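Local coordinates for protein phosphoacetylglucosamine mutase (Aspergillus lentulus, PDB 5O9X) that probably interconverts N-acetylglucosamine 6-phosphate and N-acetylglucosamine 1-phosphate, a step toward UDP-N-acetylglucosamine, at residues K19-F25 with A100-L104; A198-V202 with Q415-L420; L291-L295 with P446-L450. The protein carries 1 engineered substitution. All coordinates share one frame. Numbering follows the deposited sequence.

Contact 1: K19-F25 with A100-L104; sequences KPEGKIF and ANAPL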
loop_
_atom_site.group_PDB
_atom_site.type_symbol
_atom_site.label_atom_id
_atom_site.label_comp_id
_atom_site.label_asym_id
_atom_site.label_seq_id
_atom_site.Cartn_x
_atom_site.Cartn_y
_atom_site.Cartn_z
ATOM N N LYS A 19 10.821 -26.374 -10.135
ATOM C CA LYS A 19 10.059 -25.334 -10.825
ATOM C C LYS A 19 8.814 -25.925 -11.419
ATOM O O LYS A 19 8.871 -27.036 -11.955
ATOM C CB LYS A 19 10.829 -24.703 -11.970
ATOM C CG LYS A 19 11.951 -23.819 -11.534
ATOM C CD LYS A 19 12.546 -23.130 -12.729
ATOM C CE LYS A 19 12.020 -21.726 -12.858
ATOM N NZ LYS A 19 11.789 -21.425 -14.284
ATOM N N PRO A 20 7.677 -25.197 -11.346
ATOM C CA PRO A 20 6.490 -25.670 -12.064
ATOM C C PRO A 20 6.662 -25.526 -13.567
ATOM O O PRO A 20 7.194 -24.510 -14.052
ATOM C CB PRO A 20 5.356 -24.735 -11.556
ATOM C CG PRO A 20 6.038 -23.542 -10.992
ATOM C CD PRO A 20 7.395 -23.990 -10.533
ATOM N N GLU A 21 6.214 -26.533 -14.303
ATOM C CA GLU A 21 6.547 -26.633 -15.719
ATOM C C GLU A 21 5.846 -25.538 -16.480
ATOM O O GLU A 21 4.653 -25.314 -16.313
ATOM C CB GLU A 21 6.148 -27.996 -16.299
ATOM C CG GLU A 21 6.786 -29.179 -15.608
ATOM C CD GLU A 21 7.455 -30.108 -16.600
ATOM O OE1 GLU A 21 7.912 -29.618 -17.668
ATOM O OE2 GLU A 21 7.522 -31.326 -16.309
ATOM N N GLY A 22 6.602 -24.844 -17.300
ATOM C CA GLY A 22 5.990 -23.887 -18.166
ATOM C C GLY A 22 5.652 -22.519 -17.582
ATOM O O GLY A 22 5.340 -21.654 -18.362
ATOM N N LYS A 23 5.697 -22.302 -16.248
ATOM C CA LYS A 23 5.356 -20.954 -15.702
ATOM C C LYS A 23 6.518 -20.002 -15.880
ATOM O O LYS A 23 7.689 -20.329 -15.567
ATOM C CB LYS A 23 4.956 -20.957 -14.221
ATOM C CG LYS A 23 3.969 -22.043 -13.825
ATOM C CD LYS A 23 2.618 -21.983 -14.534
ATOM C CE LYS A 23 1.600 -22.825 -13.785
ATOM N NZ LYS A 23 0.244 -22.611 -14.343
ATOM N N ILE A 24 6.183 -18.831 -16.393
ATOM C CA ILE A 24 7.106 -17.707 -16.487
ATOM C C ILE A 24 6.620 -16.722 -15.396
ATOM O O ILE A 24 5.449 -16.450 -15.318
ATOM C CB ILE A 24 7.070 -17.072 -17.896
ATOM C CG1 ILE A 24 7.714 -18.048 -18.971
ATOM C CG2 ILE A 24 7.720 -15.687 -17.880
ATOM C CD1 ILE A 24 7.288 -17.816 -20.417
ATOM N N PHE A 25 7.530 -16.248 -14.551
ATOM C CA PHE A 25 7.198 -15.381 -13.422
ATOM C C PHE A 25 7.491 -13.920 -13.750
ATOM O O PHE A 25 8.406 -13.629 -14.493
ATOM C CB PHE A 25 7.977 -15.821 -12.180
ATOM C CG PHE A 25 7.791 -17.258 -11.854
ATOM C CD1 PHE A 25 6.571 -17.723 -11.345
ATOM C CD2 PHE A 25 8.846 -18.180 -12.057
ATOM C CE1 PHE A 25 6.392 -19.065 -11.027
ATOM C CE2 PHE A 25 8.646 -19.540 -11.761
ATOM C CZ PHE A 25 7.430 -19.981 -11.236
ATOM N N ALA A 100 14.274 -15.583 -10.732
ATOM C CA ALA A 100 13.033 -16.382 -10.580
ATOM C C ALA A 100 12.749 -17.231 -11.817
ATOM O O ALA A 100 12.102 -18.280 -11.721
ATOM C CB ALA A 100 11.855 -15.473 -10.287
ATOM N N ASN A 101 13.210 -16.766 -12.989
ATOM C CA ASN A 101 13.002 -17.518 -14.232
ATOM C C ASN A 101 14.182 -18.446 -14.643
ATOM O O ASN A 101 14.059 -19.216 -15.602
ATOM C CB ASN A 101 12.551 -16.594 -15.368
ATOM C CG ASN A 101 11.157 -16.026 -15.108
ATOM O OD1 ASN A 101 10.991 -14.820 -14.929
ATOM N ND2 ASN A 101 10.165 -16.895 -15.028
ATOM N N ALA A 102 15.288 -18.383 -13.905
ATOM C CA ALA A 102 16.439 -19.270 -14.148
ATOM C C ALA A 102 16.051 -20.727 -13.922
ATOM O O ALA A 102 15.413 -21.041 -12.874
ATOM C CB ALA A 102 17.565 -18.928 -13.208
ATOM N N PRO A 103 16.460 -21.636 -14.867
ATOM C CA PRO A 103 16.398 -23.051 -14.518
ATOM C C PRO A 103 17.137 -23.239 -13.210
ATOM O O PRO A 103 18.139 -22.560 -12.941
ATOM C CB PRO A 103 17.114 -23.758 -15.672
ATOM C CG PRO A 103 17.135 -22.772 -16.791
ATOM C CD PRO A 103 17.157 -21.409 -16.151
ATOM N N LEU A 104 16.599 -24.118 -12.373
ATOM C CA LEU A 104 17.136 -24.347 -11.053
ATOM C C LEU A 104 18.582 -24.812 -11.086
ATOM O O LEU A 104 19.412 -24.402 -10.254
ATOM C CB LEU A 104 16.213 -25.389 -10.356
ATOM C CG LEU A 104 15.711 -25.188 -8.951
ATOM C CD1 LEU A 104 15.369 -23.728 -8.736
ATOM C CD2 LEU A 104 14.505 -26.074 -8.710
#

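Contact 2: A198-V202 with Q415-L420; sequences AFKRV and QALTDL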
loop_
_atom_site.group_PDB
_atom_site.type_symbol
_atom_site.label_atom_id
_atom_site.label_comp_id
_atom_site.label_asym_id
_atom_site.label_seq_id
_atom_site.Cartn_x
_atom_site.Cartn_y
_atom_site.Cartn_z
ATOM N N ALA A 198 3.091 9.564 19.063
ATOM C CA ALA A 198 2.780 10.554 18.005
ATOM C C ALA A 198 1.283 10.916 18.039
ATOM O O ALA A 198 0.915 12.116 18.025
ATOM C CB ALA A 198 3.210 10.040 16.653
ATOM N N PHE A 199 0.426 9.910 18.200
ATOM C CA PHE A 199 -1.033 10.153 18.311
ATOM C C PHE A 199 -1.391 10.960 19.537
ATOM O O PHE A 199 -2.231 11.900 19.472
ATOM C CB PHE A 199 -1.789 8.837 18.368
ATOM C CG PHE A 199 -3.294 8.977 18.252
ATOM C CD1 PHE A 199 -3.894 9.527 17.092
ATOM C CD2 PHE A 199 -4.113 8.543 19.311
ATOM C CE1 PHE A 199 -5.333 9.593 17.049
ATOM C CE2 PHE A 199 -5.521 8.570 19.245
ATOM C CZ PHE A 199 -6.119 9.121 18.092
ATOM N N LYS A 200 -0.798 10.613 20.686
ATOM C CA LYS A 200 -0.963 11.493 21.893
ATOM C C LYS A 200 -0.664 12.969 21.608
ATOM O O LYS A 200 -1.467 13.836 21.957
ATOM C CB LYS A 200 -0.100 10.968 23.080
ATOM C CG LYS A 200 -0.417 11.690 24.396
ATOM C CD LYS A 200 0.498 11.194 25.519
ATOM C CE LYS A 200 0.170 11.852 26.876
ATOM N NZ LYS A 200 -0.853 11.021 27.547
ATOM N N ARG A 201 0.474 13.270 20.991
ATOM C CA ARG A 201 0.843 14.642 20.688
ATOM C C ARG A 201 -0.128 15.276 19.677
ATOM O O ARG A 201 -0.578 16.393 19.873
ATOM C CB ARG A 201 2.246 14.742 20.064
ATOM C CG ARG A 201 3.385 14.683 21.109
ATOM C CD ARG A 201 4.696 14.311 20.414
ATOM N NE ARG A 201 5.188 15.425 19.581
ATOM C CZ ARG A 201 5.960 15.261 18.498
ATOM N NH1 ARG A 201 6.259 14.018 18.071
ATOM N NH2 ARG A 201 6.434 16.323 17.812
ATOM N N VAL A 202 -0.411 14.586 18.573
ATOM C CA VAL A 202 -1.359 15.145 17.600
ATOM C C VAL A 202 -2.716 15.399 18.259
ATOM O O VAL A 202 -3.364 16.351 17.861
ATOM C CB VAL A 202 -1.548 14.349 16.280
ATOM C CG1 VAL A 202 -0.248 13.963 15.600
ATOM C CG2 VAL A 202 -2.388 13.132 16.447
ATOM N N GLN A 415 4.150 19.114 13.534
ATOM C CA GLN A 415 5.346 18.335 13.897
ATOM C C GLN A 415 4.943 16.945 14.341
ATOM O O GLN A 415 5.550 15.950 13.919
ATOM C CB GLN A 415 6.130 19.026 15.073
ATOM C CG GLN A 415 6.666 20.430 14.756
ATOM C CD GLN A 415 7.134 21.210 16.024
ATOM O OE1 GLN A 415 6.834 20.810 17.167
ATOM N NE2 GLN A 415 7.900 22.300 15.811
ATOM N N ALA A 416 3.887 16.866 15.163
ATOM C CA ALA A 416 3.413 15.575 15.624
ATOM C C ALA A 416 2.940 14.672 14.390
ATOM O O ALA A 416 3.184 13.440 14.348
ATOM C CB ALA A 416 2.271 15.771 16.626
ATOM N N LEU A 417 2.257 15.310 13.442
ATOM C CA LEU A 417 1.748 14.625 12.240
ATOM C C LEU A 417 2.925 13.984 11.468
ATOM O O LEU A 417 2.826 12.866 10.978
ATOM C CB LEU A 417 0.954 15.681 11.440
ATOM C CG LEU A 417 0.165 15.362 10.187
ATOM C CD1 LEU A 417 -1.114 16.215 10.184
ATOM C CD2 LEU A 417 1.106 15.809 9.087
ATOM N N THR A 418 4.066 14.669 11.392
ATOM C CA THR A 418 5.186 14.136 10.692
ATOM C C THR A 418 5.743 12.940 11.458
ATOM O O THR A 418 6.376 12.093 10.843
ATOM C CB THR A 418 6.363 15.163 10.455
ATOM O OG1 THR A 418 6.931 15.554 11.714
ATOM C CG2 THR A 418 5.918 16.434 9.646
ATOM N N ASP A 419 5.548 12.854 12.780
ATOM C CA ASP A 419 5.976 11.590 13.456
ATOM C C ASP A 419 4.933 10.477 13.425
ATOM O O ASP A 419 5.240 9.294 13.639
ATOM C CB ASP A 419 6.338 11.841 14.921
ATOM C CG ASP A 419 7.635 12.577 15.044
ATOM O OD1 ASP A 419 8.600 12.276 14.284
ATOM O OD2 ASP A 419 7.634 13.503 15.837
ATOM N N LEU A 420 3.683 10.869 13.226
ATOM C CA LEU A 420 2.588 9.898 13.180
ATOM C C LEU A 420 2.602 9.207 11.778
ATOM O O LEU A 420 2.398 7.989 11.694
ATOM C CB LEU A 420 1.243 10.559 13.451
ATOM C CG LEU A 420 -0.036 9.674 13.388
ATOM C CD1 LEU A 420 -0.107 8.722 14.603
ATOM C CD2 LEU A 420 -1.359 10.442 13.363
HETATM O O HOH W 1 5.864 18.544 18.758
HETATM O O HOH W 2 8.564 16.051 15.764
#

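Contact 3: L291-L295 with P446-L450; sequences LYYFL and PKEWL. Unlike the reference sequence in segment 291-295: Leu-291 (reference Val).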
loop_
_atom_site.group_PDB
_atom_site.type_symbol
_atom_site.label_atom_id
_atom_site.label_comp_id
_atom_site.label_asym_id
_atom_site.label_seq_id
_atom_site.Cartn_x
_atom_site.Cartn_y
_atom_site.Cartn_z
ATOM N N LEU A 291 -10.070 1.813 4.004
ATOM C CA LEU A 291 -11.130 2.824 3.814
ATOM C C LEU A 291 -12.165 2.940 4.798
ATOM O O LEU A 291 -12.299 2.083 5.618
ATOM C CB LEU A 291 -11.837 2.758 2.550
ATOM C CG LEU A 291 -12.218 1.701 1.708
ATOM C CD1 LEU A 291 -10.861 1.952 1.017
ATOM C CD2 LEU A 291 -12.552 0.520 2.598
ATOM N N TYR A 292 -12.891 4.035 4.704
ATOM C CA TYR A 292 -13.904 4.362 5.695
ATOM C C TYR A 292 -15.246 4.292 5.026
ATOM O O TYR A 292 -15.325 4.425 3.796
ATOM C CB TYR A 292 -13.663 5.877 6.138
ATOM C CG TYR A 292 -12.851 5.971 7.455
ATOM C CD1 TYR A 292 -11.431 5.778 7.435
ATOM C CD2 TYR A 292 -13.507 6.208 8.678
ATOM C CE1 TYR A 292 -10.661 5.839 8.623
ATOM C CE2 TYR A 292 -12.761 6.333 9.898
ATOM C CZ TYR A 292 -11.342 6.122 9.852
ATOM O OH TYR A 292 -10.559 6.276 10.990
ATOM N N TYR A 293 -16.326 4.183 5.822
ATOM C CA TYR A 293 -17.668 4.134 5.271
ATOM C C TYR A 293 -18.629 4.197 6.446
ATOM O O TYR A 293 -18.238 4.044 7.616
ATOM C CB TYR A 293 -17.940 2.831 4.448
ATOM C CG TYR A 293 -17.517 1.566 5.171
ATOM C CD1 TYR A 293 -18.470 0.770 5.949
ATOM C CD2 TYR A 293 -16.173 1.135 5.076
ATOM C CE1 TYR A 293 -18.035 -0.404 6.586
ATOM C CE2 TYR A 293 -15.753 -0.041 5.696
ATOM C CZ TYR A 293 -16.683 -0.790 6.474
ATOM O OH TYR A 293 -16.222 -1.967 7.059
ATOM N N PHE A 294 -19.879 4.537 6.140
ATOM C CA PHE A 294 -20.926 4.550 7.156
ATOM C C PHE A 294 -22.259 4.411 6.489
ATOM O O PHE A 294 -22.363 4.649 5.258
ATOM C CB PHE A 294 -20.884 5.899 7.980
ATOM C CG PHE A 294 -21.251 7.127 7.213
ATOM C CD1 PHE A 294 -22.403 7.893 7.569
ATOM C CD2 PHE A 294 -20.418 7.623 6.181
ATOM C CE1 PHE A 294 -22.683 9.075 6.898
ATOM C CE2 PHE A 294 -20.730 8.783 5.510
ATOM C CZ PHE A 294 -21.862 9.525 5.837
ATOM N N LEU A 295 -23.276 4.097 7.310
ATOM C CA LEU A 295 -24.676 4.149 6.858
ATOM C C LEU A 295 -25.217 5.532 7.231
ATOM O O LEU A 295 -25.118 5.915 8.402
ATOM C CB LEU A 295 -25.478 3.095 7.565
ATOM C CG LEU A 295 -25.050 1.686 7.163
ATOM C CD1 LEU A 295 -25.547 0.658 8.187
ATOM C CD2 LEU A 295 -25.466 1.307 5.741
ATOM N N PRO A 446 -18.668 11.771 9.913
ATOM C CA PRO A 446 -18.576 11.318 8.479
ATOM C C PRO A 446 -19.537 12.087 7.512
ATOM O O PRO A 446 -19.203 12.331 6.353
ATOM C CB PRO A 446 -18.980 9.817 8.545
ATOM C CG PRO A 446 -18.549 9.375 9.966
ATOM C CD PRO A 446 -18.712 10.614 10.861
ATOM N N LYS A 447 -20.678 12.487 8.014
ATOM C CA LYS A 447 -21.568 13.398 7.237
ATOM C C LYS A 447 -20.799 14.587 6.607
ATOM O O LYS A 447 -20.960 14.828 5.388
ATOM C CB LYS A 447 -22.719 13.958 8.139
ATOM C CG LYS A 447 -23.623 14.947 7.362
ATOM C CD LYS A 447 -24.738 15.529 8.246
ATOM C CE LYS A 447 -25.724 16.288 7.341
ATOM N NZ LYS A 447 -26.478 17.307 8.103
ATOM N N GLU A 448 -20.071 15.404 7.420
ATOM C CA GLU A 448 -19.330 16.559 6.859
ATOM C C GLU A 448 -18.208 16.196 5.939
ATOM O O GLU A 448 -17.920 16.861 4.915
ATOM C CB GLU A 448 -18.768 17.486 7.984
ATOM C CG GLU A 448 -19.876 18.282 8.688
ATOM C CD GLU A 448 -20.643 17.480 9.715
ATOM O OE1 GLU A 448 -20.082 16.539 10.308
ATOM O OE2 GLU A 448 -21.814 17.767 9.951
ATOM N N TRP A 449 -17.535 15.092 6.249
ATOM C CA TRP A 449 -16.479 14.640 5.383
ATOM C C TRP A 449 -17.072 14.193 4.014
ATOM O O TRP A 449 -16.537 14.555 2.975
ATOM C CB TRP A 449 -15.759 13.430 6.097
ATOM C CG TRP A 449 -14.529 12.881 5.369
ATOM C CD1 TRP A 449 -13.873 13.404 4.251
ATOM C CD2 TRP A 449 -13.831 11.689 5.726
ATOM N NE1 TRP A 449 -12.785 12.598 3.943
ATOM C CE2 TRP A 449 -12.746 11.533 4.820
ATOM C CE3 TRP A 449 -14.034 10.716 6.715
ATOM C CZ2 TRP A 449 -11.875 10.419 4.868
ATOM C CZ3 TRP A 449 -13.137 9.644 6.785
ATOM C CH2 TRP A 449 -12.080 9.498 5.873
ATOM N N LEU A 450 -18.153 13.425 4.032
ATOM C CA LEU A 450 -18.824 13.043 2.782
ATOM C C LEU A 450 -19.284 14.271 1.954
ATOM O O LEU A 450 -19.146 14.268 0.710
ATOM C CB LEU A 450 -20.005 12.066 3.018
ATOM C CG LEU A 450 -20.648 11.426 1.741
ATOM C CD1 LEU A 450 -19.720 10.335 1.210
ATOM C CD2 LEU A 450 -21.983 10.869 2.154
#

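Contact 1: K19-F25 with A100-L104
Start at Ala-100, in the last turn of helix 91-101. Its methyl packs on the Phe-25 side chain (Ala-100 CB to Phe-25 CB, 4.3 Å), while its carbonyl meets the edge of the aromatic ring, with Ala-100 O 3.3 Å from Phe-25 CD2. Ala-100 O is also 3.6 Å from Lys-19 CE. Asn-101 follows, and its side chain lies along the backbone at Ile-24 and Phe-25. Its main-chain carbonyl faces the lysine ammonium: Lys-19 NZ to Asn-101 O is a weak hydrogen bond of 3.4 Å. A positive charge is thus placed beside the carbonyl end of a helix, where such a group is electrostatically favoured. All this belongs to the alpha/beta/alpha domain I of the phosphohexomutase family, where the loop 19-25 carries the chain from helix 4-14 toward strand 32-35, an outermost strand of the domain's sheet. Within that loop a type II turn, Pro-20 to Lys-23, with Gly-22 at its positive-phi position, reverses the chain so that both Lys-19 and Phe-25 can face 100-104. At Ala-102 the chain leaves the helix, and Ala-102 O sits 3.5 Å from Lys-19 CE. Pro-103 brushes the aliphatic lysine chain (Pro-103 CA to Lys-19 CD, 4.2 Å). Leu-104 then lies against the start of the loop, its CD2 4.0 Å from Lys-19 N, and the side chains of Lys-19 and Leu-104 also touch Thr-41 of helix 40-56.

Contact 2: A198-V202 with Q415-L420
Ala-198 opens the interface with a bare methyl: its CB comes within 3.5 Å of Leu-420 CA and 3.7 Å of Asp-419 C, resting directly on the opposing backbone. Phe-199 points its CA-to-CB bond away, yet its CB touches Leu-420 CD1 at 4.1 Å, and the ring continues to Leu-433 of helix 428-442. Over 198-202 and 415-420, which lie on helices 188-202 and 405-420, the axes approach to 8.3 Å with their directions 155° apart, nearly antiparallel. Alanines on both sides permit so short a separation, and the pair joins domain II of the phosphoacetylglucosamine mutase to domain III. Arg-201 lays its CB on Ala-416 CB (3.6 Å) and reaches across the solvent-exposed side of the pair: NH1 donates to Asp-419 OD2 at 2.7 Å in a nearly linear hydrogen bond within a salt bridge. Its NH2 gives to two waters, one bonded on to Gln-415 OE1 and the other to Asp-419 OD2; the Gln-415 amide nitrogen is taken by Ile-397 O. Val-202, buried in the last turn, presses CG1 against Ala-416 CB (3.3 Å) and CG2 toward Leu-420 CD2 (4.2 Å), while its carbonyl accepts a hydrogen bond from His-441.

Contact 3: L291-L295 with P446-L450
Two aromatic side chains on one face of strand 291-295 make this contact, with Tyr-293 between them turned to the other face. Phe-294 does most of the work. Its chi1 is p, at 68°, and the ring lies with one face beneath the proline that begins the helix: Pro-446 CB sits 3.6 Å from the ring centroid and 13° off the normal, a CH-pi contact. The tip of that ring reaches Leu-450, whose t chi1 carries CD2 to 3.9 Å from Phe-294 CZ. Tyr-292 has a chi1 of -98°, between the staggered wells, and presents its face to Trp-449. The indole, with chi1 t, points its six-membered ring edge at that face, CZ3 3.7 Å from Tyr-292 CG. This offset edge-to-face pair has centroids 5.4 Å apart and planes at 60°. Beyond the contact, Tyr-292 OH bonds to Glu-436 and Trp-449 NE1 to the carbonyl of Arg-308. Segment 446-450 runs at 113° to segment 291-295 and packs on part of one face of a mixed sheet, in which strand 290-295 lies antiparallel between strands 279-283 and 301-304; helix 428-442 packs against both Tyr-292 and Trp-449.

In the fold
Contact 1 stands apart: its centre is about 46 Å from the centres of both contact 2 and contact 3, on the opposite side of the chain's centre, and its segments close before either of the others opens. Contacts 2 and 3 are neighbours, with centres about 23 Å apart and nearest atoms about 9 Å apart, and their segments alternate along the chain. Helix 428-442 connects them, packing on side chains of both. The pocket for the bound glucose 1,6-bisphosphate is built from 18 residues between 29 and 514, a span that begins after the loop 19-25. A glycerol, probably from the crystallisation liquor, lies about 6 Å from the Phe-25 side chain of contact 1.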